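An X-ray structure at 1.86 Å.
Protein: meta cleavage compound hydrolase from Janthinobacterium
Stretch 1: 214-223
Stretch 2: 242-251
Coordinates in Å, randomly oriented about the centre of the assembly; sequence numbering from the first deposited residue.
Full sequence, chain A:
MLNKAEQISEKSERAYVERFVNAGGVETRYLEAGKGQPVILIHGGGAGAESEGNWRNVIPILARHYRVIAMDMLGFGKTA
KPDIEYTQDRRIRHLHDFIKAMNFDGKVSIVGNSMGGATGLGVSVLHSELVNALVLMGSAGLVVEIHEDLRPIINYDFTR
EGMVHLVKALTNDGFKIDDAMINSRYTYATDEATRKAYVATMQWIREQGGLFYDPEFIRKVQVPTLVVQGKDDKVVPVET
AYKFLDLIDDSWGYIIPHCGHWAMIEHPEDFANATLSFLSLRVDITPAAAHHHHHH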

ATOM      1  N   ASP A 214      18.359 -12.558  11.655  1.00 24.84           N
ATOM      2  CA  ASP A 214      18.022 -12.053  12.970  1.00 22.79           C
ATOM      3  C   ASP A 214      17.341 -10.713  12.713  1.00 24.04           C
ATOM      4  O   ASP A 214      17.651 -10.030  11.737  1.00 20.37           O
ATOM      5  CB  ASP A 214      19.276 -11.806  13.801  1.00 21.89           C
ATOM      6  CG  ASP A 214      18.953 -11.466  15.237  1.00 23.23           C
ATOM      7  OD1 ASP A 214      18.847 -12.406  16.052  1.00 23.64           O
ATOM      8  OD2 ASP A 214      18.783 -10.267  15.547  1.00 19.95           O
ATOM      9  N   PRO A 215      16.395 -10.325  13.571  1.00 20.77           N
ATOM     10  CA  PRO A 215      15.744  -9.035  13.335  1.00 24.25           C
ATOM     11  C   PRO A 215      16.772  -7.899  13.235  1.00 27.62           C
ATOM     12  O   PRO A 215      16.544  -6.901  12.550  1.00 21.86           O
ATOM     13  CB  PRO A 215      14.829  -8.897  14.546  1.00 23.66           C
ATOM     14  CG  PRO A 215      14.391 -10.322  14.767  1.00 26.39           C
ATOM     15  CD  PRO A 215      15.701 -11.082  14.629  1.00 26.94           C
ATOM     16  N   GLU A 216      17.908  -8.062  13.910  1.00 23.01           N
ATOM     17  CA  GLU A 216      18.955  -7.046  13.882  1.00 22.88           C
ATOM     18  C   GLU A 216      19.521  -6.839  12.482  1.00 19.36           C
ATOM     19  O   GLU A 216      19.898  -5.722  12.119  1.00 20.85           O
ATOM     20  CB  GLU A 216      20.080  -7.408  14.852  1.00 25.04           C
ATOM     21  CG  GLU A 216      19.702  -7.213  16.311  1.00 33.13           C
ATOM     22  CD  GLU A 216      19.216  -5.805  16.587  1.00 43.67           C
ATOM     23  OE1 GLU A 216      20.017  -4.858  16.444  1.00 51.97           O
ATOM     24  OE2 GLU A 216      18.029  -5.644  16.938  1.00 49.12           O
ATOM     25  N   PHE A 217      19.581  -7.916  11.706  1.00 20.14           N
ATOM     26  CA  PHE A 217      20.083  -7.852  10.337  1.00 18.95           C
ATOM     27  C   PHE A 217      19.073  -7.088   9.484  1.00 16.83           C
ATOM     28  O   PHE A 217      19.436  -6.226   8.684  1.00 18.20           O
ATOM     29  CB  PHE A 217      20.256  -9.267   9.772  1.00 17.70           C
ATOM     30  CG  PHE A 217      20.829  -9.309   8.381  1.00 21.31           C
ATOM     31  CD1 PHE A 217      22.200  -9.137   8.172  1.00 28.91           C
ATOM     32  CD2 PHE A 217      20.009  -9.548   7.280  1.00 18.53           C
ATOM     33  CE1 PHE A 217      22.747  -9.210   6.887  1.00 23.92           C
ATOM     34  CE2 PHE A 217      20.546  -9.624   5.991  1.00 22.25           C
ATOM     35  CZ  PHE A 217      21.920  -9.455   5.796  1.00 24.88           C
ATOM     36  N   ILE A 218      17.798  -7.417   9.668  1.00 17.82           N
ATOM     37  CA  ILE A 218      16.716  -6.780   8.923  1.00 20.29           C
ATOM     38  C   ILE A 218      16.649  -5.268   9.186  1.00 15.86           C
ATOM     39  O   ILE A 218      16.311  -4.482   8.299  1.00 19.71           O
ATOM     40  CB  ILE A 218      15.366  -7.471   9.274  1.00 18.19           C
ATOM     41  CG1 ILE A 218      15.440  -8.936   8.838  1.00 20.75           C
ATOM     42  CG2 ILE A 218      14.193  -6.757   8.597  1.00 18.11           C
ATOM     43  CD1 ILE A 218      14.250  -9.773   9.231  1.00 27.05           C
ATOM     44  N   ARG A 219      17.002  -4.868  10.401  1.00 15.97           N
ATOM     45  CA  ARG A 219      16.989  -3.462  10.789  1.00 19.26           C
ATOM     46  C   ARG A 219      18.063  -2.670  10.031  1.00 20.76           C
ATOM     47  O   ARG A 219      18.063  -1.437  10.053  1.00 19.00           O
ATOM     48  CB  ARG A 219      17.219  -3.348  12.299  1.00 26.59           C
ATOM     49  CG  ARG A 219      16.636  -2.099  12.937  1.00 37.30           C
ATOM     50  CD  ARG A 219      17.020  -2.011  14.406  1.00 38.28           C
ATOM     51  NE  ARG A 219      16.411  -3.056  15.227  1.00 36.41           N
ATOM     52  CZ  ARG A 219      15.133  -3.072  15.601  1.00 41.60           C
ATOM     53  NH1 ARG A 219      14.310  -2.096  15.229  1.00 41.63           N
ATOM     54  NH2 ARG A 219      14.680  -4.057  16.363  1.00 47.43           N
ATOM     55  N   LYS A 220      18.967  -3.388   9.367  1.00 23.38           N
ATOM     56  CA  LYS A 220      20.050  -2.777   8.590  1.00 22.29           C
ATOM     57  C   LYS A 220      19.618  -2.371   7.181  1.00 20.14           C
ATOM     58  O   LYS A 220      20.390  -1.751   6.446  1.00 16.69           O
ATOM     59  CB  LYS A 220      21.239  -3.737   8.470  1.00 24.10           C
ATOM     60  CG  LYS A 220      22.332  -3.555   9.507  1.00 35.48           C
ATOM     61  CD  LYS A 220      21.820  -3.833  10.882  1.00 36.14           C
ATOM     62  CE  LYS A 220      22.944  -3.974  11.890  1.00 23.15           C
ATOM     63  NZ  LYS A 220      22.315  -4.241  13.201  1.00 21.42           N
ATOM     64  N   VAL A 221      18.403  -2.741   6.784  1.00 16.61           N
ATOM     65  CA  VAL A 221      17.925  -2.359   5.459  1.00 19.93           C
ATOM     66  C   VAL A 221      17.654  -0.854   5.508  1.00 20.20           C
ATOM     67  O   VAL A 221      16.762  -0.408   6.223  1.00 18.09           O
ATOM     68  CB  VAL A 221      16.627  -3.107   5.084  1.00 18.34           C
ATOM     69  CG1 VAL A 221      16.130  -2.626   3.727  1.00 19.22           C
ATOM     70  CG2 VAL A 221      16.886  -4.615   5.051  1.00 18.78           C
ATOM     71  N   GLN A 222      18.423  -0.083   4.742  1.00 21.46           N
ATOM     72  CA  GLN A 222      18.296   1.375   4.741  1.00 20.43           C
ATOM     73  C   GLN A 222      17.693   1.969   3.467  1.00 19.14           C
ATOM     74  O   GLN A 222      17.297   3.130   3.445  1.00 23.62           O
ATOM     75  CB  GLN A 222      19.676   2.011   5.013  1.00 17.78           C
ATOM     76  CG  GLN A 222      20.299   1.579   6.345  1.00 19.86           C
ATOM     77  CD  GLN A 222      21.685   2.165   6.586  1.00 22.80           C
ATOM     78  OE1 GLN A 222      22.490   2.299   5.660  1.00 22.95           O
ATOM     79  NE2 GLN A 222      21.975   2.498   7.837  1.00 21.58           N
ATOM     80  N   VAL A 223      17.621   1.173   2.409  1.00 16.57           N
ATOM     81  CA  VAL A 223      17.053   1.631   1.140  1.00 21.57           C
ATOM     82  C   VAL A 223      15.526   1.697   1.240  1.00 19.46           C
ATOM     83  O   VAL A 223      14.932   1.024   2.082  1.00 20.76           O
ATOM     84  CB  VAL A 223      17.446   0.652   0.007  1.00 22.62           C
ATOM     85  CG1 VAL A 223      16.547   0.821  -1.190  1.00 36.79           C
ATOM     86  CG2 VAL A 223      18.891   0.892  -0.400  1.00 22.90           C
ATOM     87  N   TYR A 242       3.973  -6.641   9.457  1.00 23.20           N
ATOM     88  CA  TYR A 242       3.951  -5.618  10.490  1.00 21.38           C
ATOM     89  C   TYR A 242       5.309  -5.565  11.187  1.00 23.34           C
ATOM     90  O   TYR A 242       5.777  -4.489  11.562  1.00 23.24           O
ATOM     91  CB  TYR A 242       2.825  -5.905  11.494  1.00 26.31           C
ATOM     92  CG  TYR A 242       1.441  -5.983  10.856  1.00 25.50           C
ATOM     93  CD1 TYR A 242       0.388  -6.627  11.506  1.00 32.46           C
ATOM     94  CD2 TYR A 242       1.196  -5.434   9.596  1.00 23.06           C
ATOM     95  CE1 TYR A 242      -0.877  -6.728  10.912  1.00 28.43           C
ATOM     96  CE2 TYR A 242      -0.066  -5.528   8.994  1.00 27.60           C
ATOM     97  CZ  TYR A 242      -1.094  -6.178   9.660  1.00 27.22           C
ATOM     98  OH  TYR A 242      -2.341  -6.280   9.074  1.00 29.70           O
ATOM     99  N   LYS A 243       5.949  -6.722  11.351  1.00 22.99           N
ATOM    100  CA  LYS A 243       7.258  -6.743  11.990  1.00 21.97           C
ATOM    101  C   LYS A 243       8.306  -6.135  11.051  1.00 19.25           C
ATOM    102  O   LYS A 243       9.180  -5.394  11.498  1.00 19.35           O
ATOM    103  CB  LYS A 243       7.651  -8.168  12.387  1.00 27.19           C
ATOM    104  CG  LYS A 243       8.878  -8.219  13.287  1.00 34.16           C
ATOM    105  CD  LYS A 243       9.145  -9.632  13.795  1.00 46.90           C
ATOM    106  CE  LYS A 243      10.271  -9.647  14.822  1.00 46.99           C
ATOM    107  NZ  LYS A 243      10.515 -11.018  15.357  1.00 50.07           N
ATOM    108  N   PHE A 244       8.225  -6.445   9.758  1.00 19.11           N
ATOM    109  CA  PHE A 244       9.163  -5.873   8.786  1.00 20.39           C
ATOM    110  C   PHE A 244       9.021  -4.352   8.810  1.00 20.52           C
ATOM    111  O   PHE A 244      10.009  -3.620   8.752  1.00 16.08           O
ATOM    112  CB  PHE A 244       8.863  -6.352   7.361  1.00 20.28           C
ATOM    113  CG  PHE A 244       9.515  -7.656   6.992  1.00 21.86           C
ATOM    114  CD1 PHE A 244       8.745  -8.738   6.588  1.00 21.24           C
ATOM    115  CD2 PHE A 244      10.901  -7.794   7.016  1.00 25.92           C
ATOM    116  CE1 PHE A 244       9.340  -9.946   6.211  1.00 26.31           C
ATOM    117  CE2 PHE A 244      11.508  -8.997   6.642  1.00 23.00           C
ATOM    118  CZ  PHE A 244      10.726 -10.073   6.240  1.00 27.61           C
ATOM    119  N   LEU A 245       7.779  -3.883   8.885  1.00 19.76           N
ATOM    120  CA  LEU A 245       7.495  -2.450   8.900  1.00 21.59           C
ATOM    121  C   LEU A 245       8.073  -1.759  10.130  1.00 20.64           C
ATOM    122  O   LEU A 245       8.440  -0.589  10.079  1.00 21.53           O
ATOM    123  CB  LEU A 245       5.978  -2.217   8.803  1.00 22.34           C
ATOM    124  CG  LEU A 245       5.373  -2.565   7.434  1.00 20.75           C
ATOM    125  CD1 LEU A 245       3.853  -2.433   7.479  1.00 21.85           C
ATOM    126  CD2 LEU A 245       5.946  -1.639   6.369  1.00 20.07           C
ATOM    127  N   ASP A 246       8.163  -2.495  11.231  1.00 22.37           N
ATOM    128  CA  ASP A 246       8.715  -1.966  12.469  1.00 20.60           C
ATOM    129  C   ASP A 246      10.249  -1.926  12.398  1.00 24.45           C
ATOM    130  O   ASP A 246      10.886  -0.983  12.872  1.00 23.74           O
ATOM    131  CB  ASP A 246       8.273  -2.851  13.636  1.00 30.23           C
ATOM    132  CG  ASP A 246       8.757  -2.338  14.971  1.00 40.20           C
ATOM    133  OD1 ASP A 246       8.355  -1.222  15.364  1.00 43.76           O
ATOM    134  OD2 ASP A 246       9.543  -3.053  15.626  1.00 46.41           O
ATOM    135  N   LEU A 247      10.832  -2.947  11.780  1.00 19.37           N
ATOM    136  CA  LEU A 247      12.285  -3.065  11.666  1.00 18.42           C
ATOM    137  C   LEU A 247      12.958  -2.216  10.594  1.00 21.86           C
ATOM    138  O   LEU A 247      14.027  -1.651  10.827  1.00 23.77           O
ATOM    139  CB  LEU A 247      12.655  -4.530  11.439  1.00 22.76           C
ATOM    140  CG  LEU A 247      12.247  -5.485  12.562  1.00 22.06           C
ATOM    141  CD1 LEU A 247      12.418  -6.917  12.092  1.00 21.17           C
ATOM    142  CD2 LEU A 247      13.085  -5.203  13.805  1.00 24.48           C
ATOM    143  N   ILE A 248      12.350  -2.139   9.415  1.00 18.99           N
ATOM    144  CA  ILE A 248      12.928  -1.369   8.319  1.00 19.17           C
ATOM    145  C   ILE A 248      12.456   0.091   8.383  1.00 21.10           C
ATOM    146  O   ILE A 248      11.286   0.400   8.150  1.00 21.24           O
ATOM    147  CB  ILE A 248      12.561  -2.025   6.970  1.00 18.43           C
ATOM    148  CG1 ILE A 248      13.012  -3.491   6.990  1.00 18.26           C
ATOM    149  CG2 ILE A 248      13.241  -1.289   5.811  1.00 18.21           C
ATOM    150  CD1 ILE A 248      12.617  -4.293   5.761  1.00 18.76           C
ATOM    151  N   ASP A 249      13.380   0.992   8.700  1.00 19.29           N
ATOM    152  CA  ASP A 249      13.036   2.405   8.842  1.00 20.40           C
ATOM    153  C   ASP A 249      12.404   3.093   7.639  1.00 21.25           C
ATOM    154  O   ASP A 249      11.499   3.913   7.803  1.00 21.69           O
ATOM    155  CB  ASP A 249      14.254   3.219   9.270  1.00 24.21           C
ATOM    156  CG  ASP A 249      13.866   4.588   9.799  1.00 26.44           C
ATOM    157  OD1 ASP A 249      13.263   4.648  10.889  1.00 28.26           O
ATOM    158  OD2 ASP A 249      14.144   5.595   9.124  1.00 27.16           O
ATOM    159  N   ASP A 250      12.880   2.797   6.436  1.00 18.64           N
ATOM    160  CA  ASP A 250      12.299   3.443   5.266  1.00 20.60           C
ATOM    161  C   ASP A 250      11.386   2.499   4.497  1.00 17.00           C
ATOM    162  O   ASP A 250      11.435   2.423   3.266  1.00 20.68           O
ATOM    163  CB  ASP A 250      13.401   3.975   4.349  1.00 21.07           C
ATOM    164  CG  ASP A 250      12.933   5.153   3.511  1.00 25.96           C
ATOM    165  OD1 ASP A 250      12.120   5.950   4.030  1.00 26.21           O
ATOM    166  OD2 ASP A 250      13.381   5.291   2.352  1.00 21.45           O
ATOM    167  N   SER A 251      10.536   1.790   5.226  1.00 18.67           N
ATOM    168  CA  SER A 251       9.628   0.850   4.587  1.00 16.91           C
ATOM    169  C   SER A 251       8.168   1.288   4.548  1.00 19.06           C
ATOM    170  O   SER A 251       7.633   1.836   5.513  1.00 18.89           O
ATOM    171  CB  SER A 251       9.716  -0.525   5.261  1.00 15.45           C
ATOM    172  OG  SER A 251       9.299  -0.484   6.618  1.00 15.78           O
TER
HETATM  173  O   HOH W   1      16.203   0.285   8.763  1.00 18.91           O
HETATM  174  O   HOH W   2      14.956   1.317   5.115  1.00 19.64           O
HETATM  175  O   HOH W   3      16.335   5.200   2.384  1.00 35.58           O

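Each stretch carries a piece of helix that gives way to a turn, and the two turns meet. In the first, Asp 214 sits at the N-cap: its OD2 accepts from Glu 216 N at 2.9 Å, satisfying an amide that the first turn of a helix leaves without a backbone partner. The helix that follows is short and passes into a type I turn from Ile 218 to Val 221, closed by Val 221 N to Ile 218 O at 3.1 Å. The second stretch enters as a helix already under way, and Ile 248 is its first residue to leave helical phi/psi, at -88/111, although its N still donates to Phe 244 O at 2.8 Å. A second type I turn runs from Ile 248 to Ser 251, where Ser 251 OG gives its proton to Ile 248 O at 2.7 Å, reinforcing the weak backbone bond between Ser 251 N and the same oxygen at 3.3 Å.

The backbones come close at Arg 219 and Leu 247, whose CA atoms lie 4.8 Å apart. Arg 219 CA points its hydrogen at Leu 247 O, with a CA to O distance of 3.5 Å and an angle of 156° at the hydrogen. No direct hydrogen bond joins the stretches; water does that work. Water 1 donates to Arg 219 O at 2.8 Å and Val 221 O at 2.7 Å and accepts from Asp 249 N at 2.9 Å. Water 2 repeats the pattern further along, donating to Val 221 O at 2.7 Å and Val 223 O at 3.0 Å while accepting from Asp 250 N at 2.9 Å. Val 221 O thus serves both waters, and the turn amides of the second stretch are met without the chains having to pair directly. Water 3 links Gln 222 O, at 2.5 Å, to the side chain of Asp 250 through OD2, at 3.0 Å.

The side chains supply an apolar seam. Ile 218 points toward the other stretch, and its CG2 is shared among three neighbours: Phe 244 CD2 at 3.8 Å, Leu 247 CD1 at 3.9 Å and Ile 248 CG1 at 3.8 Å. The methyl meets the Phe 244 ring at its edge, near the ring plane. Three residues on, Val 221 also points inward and packs CG1 against Ile 248 CG2 at 3.8 Å, so Ile 248 spans both contacts.

Leu 247 has the largest covered area, 112 Å². Its CD1 lies 4.0 Å from Pro 215 CB, while its CD2 comes within 3.2 Å of Arg 219 NH2, over one face of the guanidinium. That flat group therefore covers a methyl while its NE makes a salt bridge within its own stretch, a weak hydrogen bond to Glu 216 OE2 at 3.5 Å. The rule to read here is division by chemistry: branched aliphatics fill the middle, and waters bridge the polar backbone of the turns.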